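Local coordinates for flagellar hook-associated protein 3 (Bacillus cereus, PDB 5ZIY) that probably joins the flagellar hook to the filament as one of the junction proteins of the bacterial flagellum, at residues Q23-D27 with K123-G127; L139-V143 with N172-I176; T38-L42 with Y95-G99; R51-T56 with E75-I79. One frame throughout, in Å; residues are numbered along the deposited sequence.

Contact 1: Q23-D27 with K123-G127; sequences QMQKD and KLNDG
Residues 23-27 form a regular turn of the long helix 8-60, with Asp27 N bonded to Gln23 O at 2.9 Å. Residues 123-127 reverse the chain between strands 120-123 and 129-133. Closest CA pairs are Met24 with Asn125 at 5.2 Å and Asp27 with Leu124 at 5.8 Å. On the helix, Gln23 adopts chi1 t and chi2 p; its CG lies 3.7 Å from Asn125 ND2, while its NE2 curls along the helix to donate to Asp27 OD1 at 2.7 Å. Met24, t, p, t along its chain, runs along the flank of the turn so that its CE sits 3.6 Å from Leu124 CD2 and 3.1 Å from Asp126 OD2, with SD 4.0 Å from Asn125 N. The turn itself is a type I beta turn, Leu124 to Gly127, closed by Gly127 N to Leu124 O at 3.0 Å. It forms the tip of a two-stranded beta hairpin that lies against the helical bundle, and Gly127 takes a phi of 101° that suits glycine. Leu124 and Asp126 also touch Phe193 of helix 162-204, and Asp126 OD1 accepts from Tyr128 N. One turn after Gln23, Asp27 (chi1 m) points its carboxylate at the hairpin tip: OD2 accepts a weak hydrogen bond from Asn125 N at 2.9 Å, N-H...O angle 118°, and lies 3.6 Å from Leu124 C.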
loop_
_atom_site.group_PDB
_atom_site.type_symbol
_atom_site.label_atom_id
_atom_site.label_comp_id
_atom_site.label_asym_id
_atom_site.label_seq_id
_atom_site.Cartn_x
_atom_site.Cartn_y
_atom_site.Cartn_z
ATOM N N GLN A 23 3.203 0.882 26.632
ATOM C CA GLN A 23 2.078 0.640 25.738
ATOM C C GLN A 23 2.346 1.357 24.433
ATOM O O GLN A 23 2.113 0.829 23.371
ATOM C CB GLN A 23 0.762 1.150 26.343
ATOM C CG GLN A 23 -0.446 0.902 25.416
ATOM C CD GLN A 23 -0.563 -0.571 25.066
ATOM O OE1 GLN A 23 -0.632 -1.431 25.972
ATOM N NE2 GLN A 23 -0.565 -0.881 23.767
ATOM N N MET A 24 2.826 2.584 24.524
ATOM C CA MET A 24 3.166 3.348 23.339
ATOM C C MET A 24 4.222 2.652 22.467
ATOM O O MET A 24 4.113 2.668 21.257
ATOM C CB MET A 24 3.676 4.718 23.761
ATOM C CG MET A 24 3.978 5.621 22.595
ATOM S SD MET A 24 2.527 6.250 21.809
ATOM C CE MET A 24 3.241 7.623 20.849
ATOM N N GLN A 25 5.217 2.028 23.100
ATOM C CA GLN A 25 6.225 1.261 22.406
ATOM C C GLN A 25 5.630 0.085 21.617
ATOM O O GLN A 25 6.099 -0.223 20.519
ATOM C CB GLN A 25 7.271 0.699 23.427
ATOM N N LYS A 26 4.638 -0.590 22.204
ATOM C CA LYS A 26 3.951 -1.675 21.498
ATOM C C LYS A 26 3.118 -1.119 20.357
ATOM O O LYS A 26 3.115 -1.660 19.268
ATOM C CB LYS A 26 3.074 -2.472 22.453
ATOM C CG LYS A 26 3.913 -3.368 23.327
ATOM C CD LYS A 26 3.339 -3.567 24.722
ATOM C CE LYS A 26 2.227 -4.588 24.788
ATOM N NZ LYS A 26 2.216 -5.222 26.182
ATOM N N ASP A 27 2.427 -0.019 20.611
ATOM C CA ASP A 27 1.583 0.604 19.597
ATOM C C ASP A 27 2.473 1.033 18.403
ATOM O O ASP A 27 2.104 0.834 17.241
ATOM C CB ASP A 27 0.896 1.813 20.192
ATOM C CG ASP A 27 -0.252 1.456 21.135
ATOM O OD1 ASP A 27 -0.598 0.232 21.268
ATOM O OD2 ASP A 27 -0.845 2.438 21.695
ATOM N N LYS A 123 -5.012 4.193 16.731
ATOM C CA LYS A 123 -4.752 5.335 17.552
ATOM C C LYS A 123 -3.717 4.982 18.597
ATOM O O LYS A 123 -3.894 4.078 19.364
ATOM C CB LYS A 123 -6.053 5.758 18.178
ATOM C CG LYS A 123 -5.937 6.845 19.142
ATOM C CD LYS A 123 -7.309 7.251 19.601
ATOM C CE LYS A 123 -7.229 7.959 20.916
ATOM N NZ LYS A 123 -8.295 8.972 21.036
ATOM N N LEU A 124 -2.596 5.667 18.574
ATOM C CA LEU A 124 -1.550 5.439 19.555
ATOM C C LEU A 124 -2.022 5.777 20.968
ATOM O O LEU A 124 -2.987 6.520 21.135
ATOM C CB LEU A 124 -0.331 6.313 19.217
ATOM C CG LEU A 124 0.741 5.751 18.301
ATOM C CD1 LEU A 124 0.150 4.850 17.254
ATOM C CD2 LEU A 124 1.642 6.905 17.723
ATOM N N ASN A 125 -1.302 5.247 21.966
ATOM C CA ASN A 125 -1.607 5.489 23.390
ATOM C C ASN A 125 -1.647 6.965 23.751
ATOM O O ASN A 125 -2.386 7.341 24.634
ATOM C CB ASN A 125 -0.568 4.829 24.305
ATOM C CG ASN A 125 -1.066 4.678 25.755
ATOM O OD1 ASN A 125 -0.382 5.040 26.728
ATOM N ND2 ASN A 125 -2.234 4.113 25.895
ATOM N N ASP A 126 -0.816 7.771 23.085
ATOM C CA ASP A 126 -0.752 9.215 23.304
ATOM C C ASP A 126 -1.719 10.033 22.426
ATOM O O ASP A 126 -1.583 11.253 22.344
ATOM C CB ASP A 126 0.697 9.738 23.066
ATOM C CG ASP A 126 1.040 9.890 21.579
ATOM O OD1 ASP A 126 0.298 9.384 20.736
ATOM O OD2 ASP A 126 2.073 10.510 21.230
ATOM N N GLY A 127 -2.658 9.396 21.739
ATOM C CA GLY A 127 -3.635 10.148 20.942
ATOM C C GLY A 127 -3.415 10.242 19.441
ATOM O O GLY A 127 -4.363 10.565 18.715
#

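Contact 2: L139-V143 with N172-I176; sequences LLSPV and NLDGI
Two antiparallel helices of the bundle, 137-155 and 162-204, pack here at a crossing angle of -151°, their local axes 9.6 Å apart at closest approach. Val143 CA faces Asn172 CA at 5.6 Å, and Leu139 CA faces Gly175 CA at 6.6 Å. Helix 139-143 is kinked, since Pro142 has no amide hydrogen and Val143 N also lacks a bond to the preceding turn. Leu139 (t, p) lays its CD1 over the bare backbone at Gly175, 3.4 Å from Gly175 O. In return Ile176 (m, m) sends CD1 among three side chains: 3.6 Å from Leu140 CD2, 3.9 Å from Leu139 CG and 4.2 Å from Val143 CG2. Asn172 (chi1 m) fills the space beside Pro142 and Val143, with its CB 3.8 Å from Val143 CG2. Two waters bridge the helices. Water 2 accepts from Asn172 ND2 and donates to Val143 O, both at 2.9 Å; water 1 donates to Leu139 O at 2.7 Å and to Asn172 O at 2.9 Å.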
loop_
_atom_site.group_PDB
_atom_site.type_symbol
_atom_site.label_atom_id
_atom_site.label_comp_id
_atom_site.label_asym_id
_atom_site.label_seq_id
_atom_site.Cartn_x
_atom_site.Cartn_y
_atom_site.Cartn_z
ATOM N N LEU A 139 -7.377 4.192 -5.713
ATOM C CA LEU A 139 -5.951 4.124 -5.978
ATOM C C LEU A 139 -5.644 2.963 -6.920
ATOM O O LEU A 139 -4.796 3.078 -7.802
ATOM C CB LEU A 139 -5.210 3.934 -4.652
ATOM C CG LEU A 139 -3.680 3.887 -4.639
ATOM C CD1 LEU A 139 -3.073 5.316 -4.731
ATOM C CD2 LEU A 139 -3.242 3.120 -3.399
ATOM N N LEU A 140 -6.329 1.831 -6.722
ATOM C CA LEU A 140 -5.907 0.551 -7.356
ATOM C C LEU A 140 -6.883 -0.017 -8.380
ATOM O O LEU A 140 -6.459 -0.722 -9.306
ATOM C CB LEU A 140 -5.592 -0.499 -6.287
ATOM C CG LEU A 140 -4.350 -0.188 -5.453
ATOM C CD1 LEU A 140 -4.309 -1.078 -4.226
ATOM C CD2 LEU A 140 -3.018 -0.332 -6.249
ATOM N N SER A 141 -8.172 0.304 -8.286
ATOM C CA SER A 141 -9.064 -0.123 -9.356
ATOM C C SER A 141 -8.600 0.385 -10.708
ATOM O O SER A 141 -8.597 -0.364 -11.675
ATOM C CB SER A 141 -10.534 0.254 -9.095
ATOM O OG SER A 141 -11.010 -0.576 -8.089
ATOM N N PRO A 142 -8.148 1.640 -10.787
ATOM C CA PRO A 142 -7.794 2.015 -12.159
ATOM C C PRO A 142 -6.441 1.441 -12.599
ATOM O O PRO A 142 -6.236 1.217 -13.800
ATOM C CB PRO A 142 -7.813 3.579 -12.157
ATOM C CG PRO A 142 -8.369 4.007 -10.869
ATOM C CD PRO A 142 -8.219 2.808 -9.889
ATOM N N VAL A 143 -5.542 1.188 -11.649
ATOM C CA VAL A 143 -4.314 0.504 -11.935
ATOM C C VAL A 143 -4.583 -0.803 -12.614
ATOM O O VAL A 143 -4.035 -1.078 -13.676
ATOM C CB VAL A 143 -3.500 0.241 -10.674
ATOM C CG1 VAL A 143 -2.336 -0.675 -10.975
ATOM C CG2 VAL A 143 -2.990 1.557 -10.142
ATOM N N ASN A 172 -1.711 6.544 -13.348
ATOM C CA ASN A 172 -1.916 5.586 -12.259
ATOM C C ASN A 172 -0.675 5.433 -11.391
ATOM O O ASN A 172 -0.761 5.480 -10.177
ATOM C CB ASN A 172 -2.310 4.228 -12.808
ATOM C CG ASN A 172 -3.629 4.244 -13.547
ATOM O OD1 ASN A 172 -4.480 5.100 -13.319
ATOM N ND2 ASN A 172 -3.813 3.254 -14.427
ATOM N N LEU A 173 0.481 5.300 -12.036
ATOM C CA LEU A 173 1.759 5.156 -11.348
ATOM C C LEU A 173 2.066 6.383 -10.464
ATOM O O LEU A 173 2.535 6.229 -9.325
ATOM C CB LEU A 173 2.870 4.959 -12.377
ATOM C CG LEU A 173 4.307 4.810 -11.906
ATOM C CD1 LEU A 173 4.376 3.788 -10.801
ATOM C CD2 LEU A 173 5.195 4.431 -13.075
ATOM N N ASP A 174 1.781 7.581 -10.974
ATOM C CA ASP A 174 1.949 8.809 -10.179
ATOM C C ASP A 174 1.060 8.765 -8.936
ATOM O O ASP A 174 1.416 9.238 -7.875
ATOM C CB ASP A 174 1.561 10.047 -10.990
ATOM C CG ASP A 174 2.496 10.319 -12.158
ATOM O OD1 ASP A 174 3.642 9.807 -12.162
ATOM O OD2 ASP A 174 2.079 11.071 -13.076
ATOM N N GLY A 175 -0.135 8.246 -9.084
ATOM C CA GLY A 175 -0.982 7.959 -7.924
ATOM C C GLY A 175 -0.305 7.003 -6.932
ATOM O O GLY A 175 -0.383 7.206 -5.741
ATOM N N ILE A 176 0.391 5.989 -7.413
ATOM C CA ILE A 176 1.029 5.029 -6.491
ATOM C C ILE A 176 2.276 5.661 -5.858
ATOM O O ILE A 176 2.573 5.448 -4.682
ATOM C CB ILE A 176 1.487 3.749 -7.221
ATOM C CG1 ILE A 176 0.268 2.961 -7.753
ATOM C CG2 ILE A 176 2.464 2.942 -6.321
ATOM C CD1 ILE A 176 -0.679 2.382 -6.683
HETATM O O HOH W 1 -3.232 5.102 -8.694
HETATM O O HOH W 2 -2.099 0.908 -14.631
#

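Contact 3: T38-L42 with Y95-G99; sequences TENTL and YIFGG
Ile96 and Phe97 occupy the middle of a type I beta turn, Tyr95 to Gly98, closed by Gly98 N to Tyr95 O at 3.1 Å, and both direct their side chains at one turn of helix 8-60, where Leu42 N bonds to Thr38 O at 3.0 Å. The nearest CA pair is Thr38 with Ile96, 6.8 Å apart. Ile96 (chi1 p, chi2 t) extends CD1 to 3.8 Å from Thr38 CA and 4.0 Å from Thr41 OG1. Phe97 (chi1 m, chi2 -66°) presents a ring edge to Thr41 CG2, 3.8 Å from its CE2; its CZ lies 3.8 Å from Leu42 CD2 and 4.2 Å from Thr38 CG2. Both threonines are chi1 m, which turns each hydroxyl back to its own helix: Thr38 OG1 bonds to Val34 O and Thr41 OG1 to Gln37 O. Leu42 (m, t) brings its end to the phenyl ring. Leu139 and Leu140 of helix 137-155 also touch Phe97, in a buried contact in which the turn following the short hairpin 90-95 docks on the helical bundle.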
loop_
_atom_site.group_PDB
_atom_site.type_symbol
_atom_site.label_atom_id
_atom_site.label_comp_id
_atom_site.label_asym_id
_atom_site.label_seq_id
_atom_site.Cartn_x
_atom_site.Cartn_y
_atom_site.Cartn_z
ATOM N N THR A 38 2.631 -2.061 4.089
ATOM C CA THR A 38 2.006 -1.182 3.149
ATOM C C THR A 38 3.020 -0.599 2.170
ATOM O O THR A 38 2.806 -0.599 0.956
ATOM C CB THR A 38 1.255 -0.046 3.869
ATOM O OG1 THR A 38 0.352 -0.599 4.848
ATOM C CG2 THR A 38 0.497 0.794 2.873
ATOM N N GLU A 39 4.128 -0.103 2.689
ATOM C CA GLU A 39 5.092 0.551 1.847
ATOM C C GLU A 39 5.749 -0.445 0.866
ATOM O O GLU A 39 6.007 -0.109 -0.290
ATOM C CB GLU A 39 6.119 1.228 2.738
ATOM C CG GLU A 39 7.101 2.028 2.026
ATOM C CD GLU A 39 8.156 2.602 2.975
ATOM O OE1 GLU A 39 8.344 2.004 4.050
ATOM O OE2 GLU A 39 8.769 3.641 2.646
ATOM N N ASN A 40 6.000 -1.660 1.349
ATOM C CA ASN A 40 6.596 -2.720 0.551
ATOM C C ASN A 40 5.647 -3.149 -0.579
ATOM O O ASN A 40 6.096 -3.406 -1.682
ATOM C CB ASN A 40 6.970 -3.939 1.430
ATOM C CG ASN A 40 8.218 -3.710 2.298
ATOM O OD1 ASN A 40 8.922 -2.698 2.178
ATOM N ND2 ASN A 40 8.516 -4.686 3.166
ATOM N N THR A 41 4.340 -3.216 -0.295
ATOM C CA THR A 41 3.321 -3.538 -1.284
ATOM C C THR A 41 3.257 -2.453 -2.362
ATOM O O THR A 41 3.247 -2.740 -3.570
ATOM C CB THR A 41 1.961 -3.713 -0.582
ATOM O OG1 THR A 41 2.116 -4.716 0.432
ATOM C CG2 THR A 41 0.842 -4.108 -1.539
ATOM N N LEU A 42 3.276 -1.201 -1.938
ATOM C CA LEU A 42 3.300 -0.069 -2.870
ATOM C C LEU A 42 4.525 -0.058 -3.769
ATOM O O LEU A 42 4.396 0.261 -4.975
ATOM C CB LEU A 42 3.155 1.277 -2.119
ATOM C CG LEU A 42 1.740 1.472 -1.568
ATOM C CD1 LEU A 42 1.767 2.477 -0.443
ATOM C CD2 LEU A 42 0.668 1.887 -2.684
ATOM N N TYR A 95 -7.544 -6.262 5.183
ATOM C CA TYR A 95 -6.840 -5.892 3.943
ATOM C C TYR A 95 -6.357 -4.462 3.967
ATOM O O TYR A 95 -7.138 -3.549 4.210
ATOM C CB TYR A 95 -7.738 -6.129 2.744
ATOM C CG TYR A 95 -8.071 -7.591 2.553
ATOM C CD1 TYR A 95 -7.214 -8.426 1.880
ATOM C CD2 TYR A 95 -9.260 -8.122 3.011
ATOM C CE1 TYR A 95 -7.509 -9.789 1.696
ATOM C CE2 TYR A 95 -9.561 -9.517 2.852
ATOM C CZ TYR A 95 -8.687 -10.318 2.190
ATOM O OH TYR A 95 -8.979 -11.646 1.990
ATOM N N ILE A 96 -5.075 -4.234 3.697
ATOM C CA ILE A 96 -4.581 -2.868 3.779
ATOM C C ILE A 96 -5.187 -1.922 2.759
ATOM O O ILE A 96 -5.203 -0.668 2.973
ATOM C CB ILE A 96 -3.045 -2.784 3.715
ATOM C CG1 ILE A 96 -2.527 -3.499 2.496
ATOM C CG2 ILE A 96 -2.380 -3.429 5.005
ATOM C CD1 ILE A 96 -1.112 -3.020 2.074
ATOM N N PHE A 97 -5.656 -2.499 1.648
ATOM C CA PHE A 97 -6.390 -1.757 0.604
ATOM C C PHE A 97 -7.854 -2.161 0.459
ATOM O O PHE A 97 -8.549 -1.783 -0.530
ATOM C CB PHE A 97 -5.643 -1.879 -0.714
ATOM C CG PHE A 97 -4.269 -1.316 -0.659
ATOM C CD1 PHE A 97 -4.081 0.043 -0.467
ATOM C CD2 PHE A 97 -3.171 -2.107 -0.834
ATOM C CE1 PHE A 97 -2.798 0.578 -0.415
ATOM C CE2 PHE A 97 -1.892 -1.566 -0.797
ATOM C CZ PHE A 97 -1.712 -0.223 -0.574
ATOM N N GLY A 98 -8.373 -2.810 1.494
ATOM C CA GLY A 98 -9.775 -3.178 1.557
ATOM C C GLY A 98 -10.601 -2.632 2.708
ATOM O O GLY A 98 -11.683 -3.168 3.027
ATOM N N GLY A 99 -10.109 -1.566 3.337
ATOM C CA GLY A 99 -10.829 -0.874 4.408
ATOM C C GLY A 99 -11.325 -1.779 5.510
ATOM O O GLY A 99 -10.591 -2.637 6.009
#

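Contact 4: R51-T56 with E75-I79; sequences RADQLT and EIDQI
Arg51 NH2 and Glu75 OE2, 3.4 Å apart, make a salt bridge whose hydrogen bond is weak though fairly straight, with an N-H...O angle of 162°; the carboxylate oxygen approaches the guanidinium at its edge. Glu75 chi1, -122°, lies between wells. Within the first helix Thr56 (chi1 m) donates OG1 to Ala52 O at 2.8 Å, turning its polar end back to the backbone. Segments 51-56 and 75-79 are regular alpha helix running at 166° to one another, nearly antiparallel, with local axes 10.2 Å apart at closest approach: an alpha-alpha hairpin of helices 8-60 and 67-87 in the flagellin-like N-terminal helical region. The closest backbone pair is Ala52 with Ile76, CA to CA 6.1 Å. Next to it Ile76 (chi1 m, chi2 -96°) puts CD1 3.7 Å from Ala52 O, 3.9 Å from Ala52 CB and 3.9 Å from Thr56 OG1. Arg51 chi1 t sets CG 3.4 Å from CD1 of Ile79 (m, t), and chi2 p then turns the rest of the chain. Leu55 (m, t) points across the interface, its CD1 4.0 Å from Ile76 CG1, 3.9 Å from Ile79 CD1 and 4.1 Å from Glu75 CB. Leu147 of helix 137-155 also touches Ala52, and Leu162 of helix 162-204 touches Thr56.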
loop_
_atom_site.group_PDB
_atom_site.type_symbol
_atom_site.label_atom_id
_atom_site.label_comp_id
_atom_site.label_asym_id
_atom_site.label_seq_id
_atom_site.Cartn_x
_atom_site.Cartn_y
_atom_site.Cartn_z
ATOM N N ARG A 51 7.595 -1.740 -15.113
ATOM C CA ARG A 51 7.833 -2.780 -16.112
ATOM C C ARG A 51 6.745 -2.786 -17.186
ATOM O O ARG A 51 7.035 -2.976 -18.345
ATOM C CB ARG A 51 7.964 -4.145 -15.430
ATOM C CG ARG A 51 8.140 -5.349 -16.367
ATOM C CD ARG A 51 9.496 -5.441 -16.987
ATOM N NE ARG A 51 9.624 -6.636 -17.828
ATOM C CZ ARG A 51 10.495 -6.770 -18.826
ATOM N NH1 ARG A 51 11.328 -5.779 -19.121
ATOM N NH2 ARG A 51 10.521 -7.885 -19.550
ATOM N N ALA A 52 5.501 -2.550 -16.779
ATOM C CA ALA A 52 4.359 -2.462 -17.716
ATOM C C ALA A 52 4.572 -1.341 -18.703
ATOM O O ALA A 52 4.326 -1.533 -19.896
ATOM C CB ALA A 52 3.024 -2.254 -16.966
ATOM N N ASP A 53 4.995 -0.177 -18.195
ATOM C CA ASP A 53 5.349 0.991 -19.033
ATOM C C ASP A 53 6.446 0.636 -20.061
ATOM O O ASP A 53 6.309 0.905 -21.251
ATOM C CB ASP A 53 5.848 2.146 -18.138
ATOM C CG ASP A 53 6.342 3.353 -18.926
ATOM O OD1 ASP A 53 5.478 4.063 -19.470
ATOM O OD2 ASP A 53 7.586 3.633 -18.984
ATOM N N GLN A 54 7.518 0.019 -19.578
ATOM C CA GLN A 54 8.640 -0.389 -20.425
ATOM C C GLN A 54 8.206 -1.325 -21.576
ATOM O O GLN A 54 8.535 -1.085 -22.730
ATOM C CB GLN A 54 9.742 -1.032 -19.555
ATOM C CG GLN A 54 10.415 -0.047 -18.541
ATOM C CD GLN A 54 11.431 -0.714 -17.576
ATOM O OE1 GLN A 54 11.082 -1.597 -16.772
ATOM N NE2 GLN A 54 12.672 -0.256 -17.629
ATOM N N LEU A 55 7.450 -2.369 -21.243
ATOM C CA LEU A 55 6.931 -3.356 -22.212
ATOM C C LEU A 55 5.935 -2.759 -23.221
ATOM O O LEU A 55 5.753 -3.291 -24.319
ATOM C CB LEU A 55 6.183 -4.476 -21.459
ATOM C CG LEU A 55 6.968 -5.434 -20.570
ATOM C CD1 LEU A 55 5.995 -6.339 -19.800
ATOM C CD2 LEU A 55 7.996 -6.243 -21.374
ATOM N N THR A 56 5.231 -1.714 -22.798
ATOM C CA THR A 56 4.299 -1.034 -23.645
ATOM C C THR A 56 5.029 -0.078 -24.600
ATOM O O THR A 56 4.577 0.129 -25.707
ATOM C CB THR A 56 3.209 -0.312 -22.836
ATOM O OG1 THR A 56 2.530 -1.262 -21.980
ATOM C CG2 THR A 56 2.205 0.295 -23.775
ATOM N N GLU A 75 3.176 -11.184 -20.881
ATOM C CA GLU A 75 3.912 -10.813 -19.671
ATOM C C GLU A 75 3.182 -9.723 -18.886
ATOM O O GLU A 75 3.203 -9.729 -17.657
ATOM C CB GLU A 75 5.327 -10.364 -20.005
ATOM C CG GLU A 75 6.413 -11.176 -19.308
ATOM C CD GLU A 75 7.020 -10.469 -18.136
ATOM O OE1 GLU A 75 6.335 -10.392 -17.087
ATOM O OE2 GLU A 75 8.194 -10.012 -18.264
ATOM N N ILE A 76 2.536 -8.805 -19.589
ATOM C CA ILE A 76 1.699 -7.813 -18.943
ATOM C C ILE A 76 0.582 -8.502 -18.115
ATOM O O ILE A 76 0.158 -7.991 -17.099
ATOM C CB ILE A 76 1.069 -6.866 -19.966
ATOM C CG1 ILE A 76 2.122 -5.953 -20.601
ATOM C CG2 ILE A 76 0.005 -6.015 -19.311
ATOM C CD1 ILE A 76 2.214 -4.611 -19.949
ATOM N N ASP A 77 0.120 -9.657 -18.591
ATOM C CA ASP A 77 -0.836 -10.503 -17.871
ATOM C C ASP A 77 -0.268 -11.084 -16.571
ATOM O O ASP A 77 -0.989 -11.182 -15.574
ATOM C CB ASP A 77 -1.331 -11.621 -18.791
ATOM C CG ASP A 77 -2.483 -12.402 -18.207
ATOM O OD1 ASP A 77 -3.607 -11.863 -18.156
ATOM O OD2 ASP A 77 -2.244 -13.578 -17.825
ATOM N N GLN A 78 0.995 -11.475 -16.573
ATOM C CA GLN A 78 1.643 -11.899 -15.335
ATOM C C GLN A 78 1.671 -10.719 -14.340
ATOM O O GLN A 78 1.430 -10.878 -13.140
ATOM C CB GLN A 78 3.090 -12.367 -15.567
ATOM C CG GLN A 78 3.299 -13.611 -16.453
ATOM C CD GLN A 78 4.794 -14.036 -16.552
ATOM O OE1 GLN A 78 5.429 -13.862 -17.597
ATOM N NE2 GLN A 78 5.352 -14.582 -15.452
ATOM N N ILE A 79 1.989 -9.541 -14.862
ATOM C CA ILE A 79 2.064 -8.335 -14.063
ATOM C C ILE A 79 0.687 -8.002 -13.500
ATOM O O ILE A 79 0.556 -7.615 -12.338
ATOM C CB ILE A 79 2.699 -7.180 -14.899
ATOM C CG1 ILE A 79 4.205 -7.468 -15.088
ATOM C CG2 ILE A 79 2.582 -5.833 -14.221
ATOM C CD1 ILE A 79 4.932 -6.479 -16.049
#

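Contacts 1, 3 and 4 succeed one another along helix 8-60, so this helix is the common spine: contact 1 to contact 3 is 21 Å between centres, contact 3 to contact 4 likewise 21 Å, and contacts 1 and 4, 42 Å apart, lie on opposite sides of the chain's centre. Contact 2 joins helices 137-155 and 162-204 and meets contact 3 directly, where Leu140 CD1 lies 3.6 Å from Phe97 CG and Ile176 CG2 3.6 Å from Leu42 O. Contact 4 does not touch contact 2, the nearest atoms being about 6 Å apart. A bound zinc ion lies about 5 Å from the side chain of Lys123 in contact 1; the side chains of Ile96 (contact 3) and Ile176 (contact 2) are about 10 and 14 Å from one.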